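Local coordinates for 3-keto-5-aminohexanoate cleavage enzyme (Burkholderia xenovorans LB400, PDB 3E49), which binds a zinc ion in a TIM barrel and probably cleaves 3-keto-5-aminohexanoate, as a member of the beta-keto acid cleavage enzymes, at residues Leu72-Lys76 against Pro306-Phe311; Ala102-Pro107 against Thr161-Thr167; Arg57-Pro61 against Ala132-Glu136. All coordinates share one frame. Residues are numbered along the deposited sequence.

Contact 1: residues Leu72-Lys76 against Pro306-Phe311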
loop_
_atom_site.group_PDB
_atom_site.type_symbol
_atom_site.label_atom_id
_atom_site.label_comp_id
_atom_site.label_asym_id
_atom_site.label_seq_id
_atom_site.Cartn_x
_atom_site.Cartn_y
_atom_site.Cartn_z
ATOM N N LEU A 72 14.784 34.665 21.005
ATOM C CA LEU A 72 15.502 33.434 21.294
ATOM C C LEU A 72 15.921 33.350 22.758
ATOM O O LEU A 72 15.584 32.393 23.431
ATOM C CB LEU A 72 16.649 33.185 20.305
ATOM C CG LEU A 72 16.282 32.830 18.857
ATOM C CD1 LEU A 72 17.507 32.568 18.043
ATOM C CD2 LEU A 72 15.344 31.609 18.809
ATOM N N PRO A 73 16.610 34.374 23.275
ATOM C CA PRO A 73 16.974 34.356 24.692
ATOM C C PRO A 73 15.783 34.362 25.620
ATOM O O PRO A 73 15.834 33.719 26.666
ATOM C CB PRO A 73 17.779 35.651 24.862
ATOM C CG PRO A 73 18.240 35.996 23.542
ATOM C CD PRO A 73 17.169 35.557 22.594
ATOM N N ARG A 74 14.701 35.058 25.225
ATOM C CA ARG A 74 13.474 35.092 26.025
ATOM C C ARG A 74 12.897 33.672 26.120
ATOM O O ARG A 74 12.520 33.232 27.197
ATOM C CB ARG A 74 12.458 36.050 25.400
ATOM C CG ARG A 74 11.181 36.304 26.205
ATOM C CD ARG A 74 11.404 37.209 27.440
ATOM N N ILE A 75 12.837 32.967 24.984
ATOM C CA ILE A 75 12.333 31.594 24.972
ATOM C C ILE A 75 13.244 30.680 25.826
ATOM O O ILE A 75 12.778 30.016 26.742
ATOM C CB ILE A 75 12.180 31.054 23.541
ATOM C CG1 ILE A 75 11.106 31.827 22.781
ATOM C CG2 ILE A 75 11.794 29.558 23.581
ATOM C CD1 ILE A 75 11.126 31.567 21.269
ATOM N N LYS A 76 14.539 30.687 25.540
ATOM C CA LYS A 76 15.529 29.855 26.280
ATOM C C LYS A 76 15.529 30.040 27.822
ATOM O O LYS A 76 15.753 29.090 28.589
ATOM C CB LYS A 76 16.926 30.098 25.697
ATOM C CG LYS A 76 18.056 29.381 26.407
ATOM C CD LYS A 76 19.376 29.644 25.724
ATOM C CE LYS A 76 20.518 29.020 26.532
ATOM N NZ LYS A 76 21.825 29.121 25.832
ATOM N N PRO A 306 20.800 22.328 25.544
ATOM C CA PRO A 306 20.243 23.680 25.533
ATOM C C PRO A 306 21.236 24.784 25.764
ATOM O O PRO A 306 20.946 25.941 25.458
ATOM C CB PRO A 306 19.229 23.654 26.684
ATOM C CG PRO A 306 19.641 22.539 27.552
ATOM C CD PRO A 306 20.279 21.526 26.665
ATOM N N GLN A 307 22.378 24.444 26.346
ATOM C CA GLN A 307 23.381 25.433 26.638
ATOM C C GLN A 307 24.425 25.471 25.552
ATOM O O GLN A 307 25.141 26.450 25.438
ATOM C CB GLN A 307 23.994 25.184 28.024
ATOM C CG GLN A 307 22.947 25.153 29.166
ATOM C CD GLN A 307 22.073 26.425 29.253
ATOM O OE1 GLN A 307 22.514 27.541 28.923
ATOM N NE2 GLN A 307 20.831 26.254 29.712
ATOM N N ASN A 308 24.475 24.451 24.707
ATOM C CA ASN A 308 25.407 24.421 23.586
ATOM C C ASN A 308 24.905 25.150 22.339
ATOM O O ASN A 308 25.043 24.673 21.219
ATOM C CB ASN A 308 25.755 22.978 23.283
ATOM C CG ASN A 308 26.533 22.340 24.410
ATOM O OD1 ASN A 308 27.557 22.867 24.813
ATOM N ND2 ASN A 308 26.053 21.222 24.927
ATOM N N VAL A 309 24.350 26.336 22.539
ATOM C CA VAL A 309 23.854 27.151 21.433
ATOM C C VAL A 309 24.429 28.560 21.550
ATOM O O VAL A 309 24.862 28.958 22.630
ATOM C CB VAL A 309 22.306 27.182 21.416
ATOM C CG1 VAL A 309 21.730 25.734 21.295
ATOM C CG2 VAL A 309 21.770 27.866 22.650
ATOM N N ASN A 310 24.432 29.303 20.453
ATOM C CA ASN A 310 24.967 30.660 20.448
ATOM C C ASN A 310 23.881 31.741 20.658
ATOM O O ASN A 310 23.656 32.611 19.812
ATOM C CB ASN A 310 25.777 30.911 19.169
ATOM C CG ASN A 310 26.566 32.205 19.216
ATOM O OD1 ASN A 310 26.961 32.641 20.279
ATOM N ND2 ASN A 310 26.778 32.822 18.074
ATOM N N PHE A 311 23.198 31.647 21.786
ATOM C CA PHE A 311 22.227 32.656 22.214
ATOM C C PHE A 311 21.845 32.291 23.631
ATOM O O PHE A 311 22.391 31.321 24.181
ATOM C CB PHE A 311 20.977 32.727 21.314
ATOM C CG PHE A 311 20.235 31.423 21.192
ATOM C CD1 PHE A 311 19.238 31.088 22.096
ATOM C CD2 PHE A 311 20.555 30.528 20.175
ATOM C CE1 PHE A 311 18.586 29.881 21.994
ATOM C CE2 PHE A 311 19.916 29.328 20.075
ATOM C CZ PHE A 311 18.933 28.992 20.986
ATOM O OXT PHE A 311 20.979 32.927 24.251
#

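Contact 2: residues Ala102-Pro107 against Thr161-Thr167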
loop_
_atom_site.group_PDB
_atom_site.type_symbol
_atom_site.label_atom_id
_atom_site.label_comp_id
_atom_site.label_asym_id
_atom_site.label_seq_id
_atom_site.Cartn_x
_atom_site.Cartn_y
_atom_site.Cartn_z
ATOM N N ALA A 102 20.689 30.064 11.368
ATOM C CA ALA A 102 21.176 28.776 11.821
ATOM C C ALA A 102 22.682 28.811 12.019
ATOM O O ALA A 102 23.202 28.321 13.034
ATOM C CB ALA A 102 20.808 27.706 10.791
ATOM N N THR A 103 23.378 29.394 11.036
ATOM C CA THR A 103 24.848 29.463 11.086
ATOM C C THR A 103 25.309 30.390 12.203
ATOM O O THR A 103 26.316 30.110 12.840
ATOM C CB THR A 103 25.487 29.813 9.708
ATOM O OG1 THR A 103 24.850 30.955 9.159
ATOM C CG2 THR A 103 25.287 28.685 8.708
ATOM N N HIS A 104 24.547 31.450 12.487
ATOM C CA HIS A 104 24.900 32.363 13.566
ATOM C C HIS A 104 24.529 31.861 14.958
ATOM O O HIS A 104 25.343 31.920 15.904
ATOM C CB HIS A 104 24.255 33.736 13.375
ATOM C CG HIS A 104 24.503 34.660 14.528
ATOM N ND1 HIS A 104 25.626 35.457 14.616
ATOM C CD2 HIS A 104 23.807 34.865 15.669
ATOM C CE1 HIS A 104 25.589 36.135 15.749
ATOM N NE2 HIS A 104 24.496 35.794 16.408
ATOM N N TYR A 105 23.287 31.406 15.101
ATOM C CA TYR A 105 22.779 30.984 16.399
ATOM C C TYR A 105 23.170 29.569 16.818
ATOM O O TYR A 105 23.151 29.257 18.011
ATOM C CB TYR A 105 21.264 31.209 16.474
ATOM C CG TYR A 105 20.866 32.702 16.485
ATOM C CD1 TYR A 105 21.179 33.504 17.569
ATOM C CD2 TYR A 105 20.142 33.270 15.441
ATOM C CE1 TYR A 105 20.836 34.838 17.609
ATOM C CE2 TYR A 105 19.785 34.609 15.475
ATOM C CZ TYR A 105 20.139 35.385 16.566
ATOM O OH TYR A 105 19.796 36.706 16.615
HETATM N N MSE A 106 23.554 28.756 15.836
HETATM C CA MSE A 106 23.949 27.377 16.049
HETATM C C MSE A 106 22.984 26.630 16.945
HETATM O O MSE A 106 23.363 26.098 17.994
HETATM C CB MSE A 106 25.359 27.350 16.632
HETATM C CG MSE A 106 26.330 28.024 15.698
HETATM SE SE MSE A 106 28.126 28.131 16.475
HETATM C CE MSE A 106 28.884 29.220 15.159
ATOM N N PRO A 107 21.714 26.556 16.528
ATOM C CA PRO A 107 20.695 25.889 17.339
ATOM C C PRO A 107 20.904 24.368 17.407
ATOM O O PRO A 107 21.671 23.833 16.661
ATOM C CB PRO A 107 19.395 26.251 16.589
ATOM C CG PRO A 107 19.808 26.384 15.208
ATOM C CD PRO A 107 21.170 27.008 15.239
ATOM N N THR A 161 27.837 22.708 6.754
ATOM C CA THR A 161 27.970 23.945 7.521
ATOM C C THR A 161 27.318 23.893 8.892
ATOM O O THR A 161 27.996 24.020 9.934
ATOM C CB THR A 161 27.450 25.124 6.674
ATOM O OG1 THR A 161 28.228 25.158 5.470
ATOM C CG2 THR A 161 27.623 26.425 7.391
ATOM N N CYS A 162 26.013 23.671 8.906
ATOM C CA CYS A 162 25.280 23.593 10.168
ATOM C C CYS A 162 25.695 22.350 10.943
ATOM O O CYS A 162 25.855 22.402 12.146
ATOM C CB CYS A 162 23.766 23.632 9.919
ATOM S SG CYS A 162 23.235 25.184 9.224
ATOM N N GLY A 163 25.906 21.251 10.240
ATOM C CA GLY A 163 26.339 20.011 10.877
ATOM C C GLY A 163 27.600 20.222 11.686
ATOM O O GLY A 163 27.712 19.746 12.822
ATOM N N GLY A 164 28.535 20.975 11.096
ATOM C CA GLY A 164 29.776 21.325 11.761
ATOM C C GLY A 164 29.591 22.079 13.058
ATOM O O GLY A 164 30.484 22.083 13.905
ATOM N N ASN A 165 28.449 22.729 13.258
ATOM C CA ASN A 165 28.225 23.459 14.490
ATOM C C ASN A 165 27.461 22.616 15.496
ATOM O O ASN A 165 26.951 23.168 16.450
ATOM C CB ASN A 165 27.410 24.733 14.239
ATOM C CG ASN A 165 28.100 25.727 13.327
ATOM O OD1 ASN A 165 29.307 25.907 13.398
ATOM N ND2 ASN A 165 27.318 26.393 12.458
ATOM N N GLY A 166 27.362 21.295 15.285
ATOM C CA GLY A 166 26.586 20.410 16.173
ATOM C C GLY A 166 25.061 20.471 15.984
ATOM O O GLY A 166 24.302 19.811 16.704
ATOM N N THR A 167 24.616 21.264 15.009
ATOM C CA THR A 167 23.195 21.420 14.724
ATOM C C THR A 167 22.709 20.184 14.000
ATOM O O THR A 167 23.386 19.697 13.102
ATOM C CB THR A 167 22.945 22.650 13.842
ATOM O OG1 THR A 167 23.300 23.842 14.565
ATOM C CG2 THR A 167 21.453 22.706 13.383
HETATM O O HOH W 1 24.523 25.795 12.634
#

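Contact 3: residues Arg57-Pro61 against Ala132-Glu136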
loop_
_atom_site.group_PDB
_atom_site.type_symbol
_atom_site.label_atom_id
_atom_site.label_comp_id
_atom_site.label_asym_id
_atom_site.label_seq_id
_atom_site.Cartn_x
_atom_site.Cartn_y
_atom_site.Cartn_z
ATOM N N ARG A 57 6.895 45.258 11.720
ATOM C CA ARG A 57 6.129 46.391 11.244
ATOM C C ARG A 57 4.988 45.929 10.383
ATOM O O ARG A 57 3.901 46.499 10.434
ATOM C CB ARG A 57 7.009 47.323 10.421
ATOM C CG ARG A 57 8.120 47.922 11.213
ATOM C CD ARG A 57 9.049 48.684 10.336
ATOM N NE ARG A 57 9.799 47.823 9.430
ATOM C CZ ARG A 57 10.687 48.274 8.551
ATOM N NH1 ARG A 57 10.920 49.574 8.457
ATOM N NH2 ARG A 57 11.335 47.436 7.753
ATOM N N ASP A 58 5.233 44.906 9.574
ATOM C CA ASP A 58 4.218 44.438 8.641
ATOM C C ASP A 58 4.008 42.917 8.590
ATOM O O ASP A 58 3.249 42.423 7.743
ATOM C CB ASP A 58 4.579 44.956 7.249
ATOM C CG ASP A 58 5.912 44.447 6.772
ATOM O OD1 ASP A 58 6.524 43.602 7.450
ATOM O OD2 ASP A 58 6.350 44.886 5.705
ATOM N N GLY A 59 4.709 42.199 9.454
ATOM C CA GLY A 59 4.644 40.740 9.520
ATOM C C GLY A 59 5.321 39.966 8.396
ATOM O O GLY A 59 5.212 38.742 8.351
ATOM N N ARG A 60 6.059 40.627 7.508
ATOM C CA ARG A 60 6.674 39.909 6.418
ATOM C C ARG A 60 7.793 38.974 6.903
ATOM O O ARG A 60 8.443 39.255 7.907
ATOM C CB ARG A 60 7.187 40.853 5.334
ATOM C CG ARG A 60 8.600 41.385 5.489
ATOM C CD ARG A 60 9.026 42.085 4.166
ATOM N NE ARG A 60 8.162 43.240 3.921
ATOM C CZ ARG A 60 7.877 43.758 2.726
ATOM N NH1 ARG A 60 8.351 43.221 1.604
ATOM N NH2 ARG A 60 7.064 44.811 2.664
ATOM N N PRO A 61 7.973 37.831 6.235
ATOM C CA PRO A 61 9.053 36.959 6.608
ATOM C C PRO A 61 10.408 37.647 6.491
ATOM O O PRO A 61 10.644 38.442 5.548
ATOM C CB PRO A 61 8.969 35.844 5.553
ATOM C CG PRO A 61 7.575 35.784 5.193
ATOM C CD PRO A 61 7.149 37.235 5.175
ATOM N N ALA A 132 -4.035 43.855 4.823
ATOM C CA ALA A 132 -3.561 45.064 5.466
ATOM C C ALA A 132 -2.300 45.607 4.828
ATOM O O ALA A 132 -2.091 46.814 4.824
ATOM C CB ALA A 132 -3.281 44.810 6.930
ATOM N N HIS A 133 -1.431 44.739 4.333
ATOM C CA HIS A 133 -0.178 45.194 3.755
ATOM C C HIS A 133 -0.054 44.691 2.365
ATOM O O HIS A 133 -0.475 43.591 2.062
ATOM C CB HIS A 133 1.005 44.700 4.583
ATOM C CG HIS A 133 0.873 44.995 6.036
ATOM N ND1 HIS A 133 1.413 46.121 6.620
ATOM C CD2 HIS A 133 0.251 44.315 7.030
ATOM C CE1 HIS A 133 1.126 46.120 7.911
ATOM N NE2 HIS A 133 0.424 45.037 8.186
ATOM N N GLY A 134 0.571 45.484 1.515
ATOM C CA GLY A 134 0.727 45.114 0.136
ATOM C C GLY A 134 1.530 43.861 -0.110
ATOM O O GLY A 134 1.259 43.131 -1.079
ATOM N N TRP A 135 2.503 43.586 0.766
ATOM C CA TRP A 135 3.383 42.460 0.532
ATOM C C TRP A 135 2.619 41.135 0.565
ATOM O O TRP A 135 3.008 40.193 -0.093
ATOM C CB TRP A 135 4.547 42.439 1.555
ATOM C CG TRP A 135 4.154 42.062 2.941
ATOM C CD1 TRP A 135 3.862 42.891 3.967
ATOM C CD2 TRP A 135 4.000 40.733 3.443
ATOM N NE1 TRP A 135 3.519 42.173 5.076
ATOM C CE2 TRP A 135 3.590 40.841 4.776
ATOM C CE3 TRP A 135 4.164 39.457 2.879
ATOM C CZ2 TRP A 135 3.341 39.737 5.568
ATOM C CZ3 TRP A 135 3.918 38.342 3.675
ATOM C CH2 TRP A 135 3.503 38.493 4.990
ATOM N N GLU A 136 1.515 41.104 1.297
ATOM C CA GLU A 136 0.763 39.852 1.528
ATOM C C GLU A 136 0.195 39.245 0.241
ATOM O O GLU A 136 0.393 38.052 -0.032
ATOM C CB GLU A 136 -0.350 40.087 2.546
ATOM C CG GLU A 136 0.127 40.548 3.930
ATOM C CD GLU A 136 -1.019 40.699 4.906
ATOM O OE1 GLU A 136 -1.512 39.673 5.446
ATOM O OE2 GLU A 136 -1.436 41.857 5.181
#

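Contact 1: residues Leu72-Lys76 against Pro306-Phe311
Two residues, Lys-76 and Phe-311, account for most of this surface contact between helix 71-78 and the C-terminal tail of the chain: they bury 115 and 114 Å², out of 328 Å² summed over both sides.

The polar part centres on the ammonium group of Lys-76. All four chi angles lie near 180°, so the side chain runs straight out from the helix to the irregular tail. There NZ donates a hydrogen bond to the terminal carboxylate oxygen Phe-311 O at 2.8 Å and a weak one to the carbonyl oxygen Pro-306 O at 3.3 Å. The other carboxylate oxygen, Phe-311 OXT, stays 4.2 Å from Lys-76 NZ, near enough for attraction between opposite charges but beyond a salt bridge. Gln-307, whose CA-to-CB bond leads away, folds back on m chi1 and chi2 angles and brings OE1 to 3.4 Å from Lys-76 CE.

The apolar part is built on the Phe-311 ring. Leu-72 lies over one face, with Leu-72 CB 3.8 Å from Phe-311 CD1 and 4.2 Å from the ring centroid, an off-centre CH-pi contact. The aliphatic Lys-76 CD approaches Phe-311 CE1 to 3.8 Å, whereas Lys-76 NZ is 5.4 Å from the centroid, at most a weak cation-pi attraction. Ile-83 of a barrel strand and Tyr-105 of helix 95-105 also touch the ring.

The tail is thus fastened to an outer helix of the TIM barrel chiefly by its final residue. Ammonium meets terminal carboxylate while aliphatic groups pack on the ring, so the contact depends on the chain ending at Phe-311.

Contact 2: residues Ala102-Pro107 against Thr161-Thr167
Thr-103, at chi1 50° (p), directs CG2 across to Thr-161, whose m rotamer places its own CG2 3.5 Å from Thr-103 CG2. The hydroxyls of the two threonines serve their own helices: Thr-103 OG1 bonds to Leu-99 O and Thr-161 OG1 to Phe-157 O. Cys-162, also m, sets SG 3.8 Å from Ala-102 CB. These are the C-terminal ends of helices 95-105 and 152-163, successive outer helices of the TIM barrel's beta-alpha units, and after each helix the chain turns towards the next parallel strand, 109-113 or 168-173. Met-106, a selenomethionine, leaves the first helix with positive phi (47°); its m, t, t side chain is extended, and CG packs 3.7 Å from Asn-165 CG. Asn-165 (m) follows in a type I turn from Gly-163 to Gly-166. Its ND2 donates to a water (2.9 Å) that in turn donates to Ala-102 O (2.9 Å) and Thr-167 OG1 (3.0 Å). With chi1 at -65° (m), Thr-167 OG1 donates directly to Pro-107 O at 2.7 Å.

Contact 3: residues Arg57-Pro61 against Ala132-Glu136
Trp-135, with 118 Å² buried, is the residue on which the loop 57-61 folds. Its p rotamer (chi1 72°) turns the indole towards the loop, and NE1 donates a hydrogen bond to Asp-58 O at 2.7 Å with an N-H...acceptor angle of 149°. Arg-60 CA sits over the face of the six-membered ring, 3.7 Å from its centroid and 20° off the normal, a CH-pi contact, while Pro-61 CD comes within 3.7 Å of Trp-135 CZ3.

Asp-58 (57 Å²) shapes the loop from within. Its OD1 accepts from Arg-60 N at 3.0 Å, forming an Asx turn, and its OD2 makes a salt bridge with Arg-60 NE, also at 3.0 Å. The turn lies in the connection between barrel strand 48-54, which carries the zinc ligands His-50 and His-52, and the short antiparallel strand 61-62; Gly-59 passes through it. Asp-58 CB also lies over the face of the His-133 ring, 3.8 Å from its centroid, a CH-pi contact.

Arg-60 (43 Å²), held by that salt bridge, lays a guanidinium face over Trp-135 CB, with NH2 3.6 Å from that atom. Within 132-136, Glu-136 OE2 accepts from His-133 N at 3.0 Å and also bonds to Ser-22 OG.

Overall arrangement
Contacts 1 and 2 are neighbours, their centres 13 Å apart. The tail of contact 1 continues onto the helix end of contact 2: Asn-310 N lies 2.8 Å from Tyr-105 O and Asn-310 ND2 2.8 Å from His-104 O, both probable hydrogen bonds. In sequence, contact 2 is nested within the loop that contact 1 closes. Contact 3 stands apart, its centre 28 and 29 Å from those of contacts 1 and 2, and its segments alternate with theirs along the chain. None of the three supplies a zinc ligand. The side chain of Pro-61 in contact 3 is about 10 Å from the zinc and about 6 Å from that of His-52; the side chains of Ala-102 (contact 2) and Leu-72 (contact 1) are about 12 and 13 Å from the zinc.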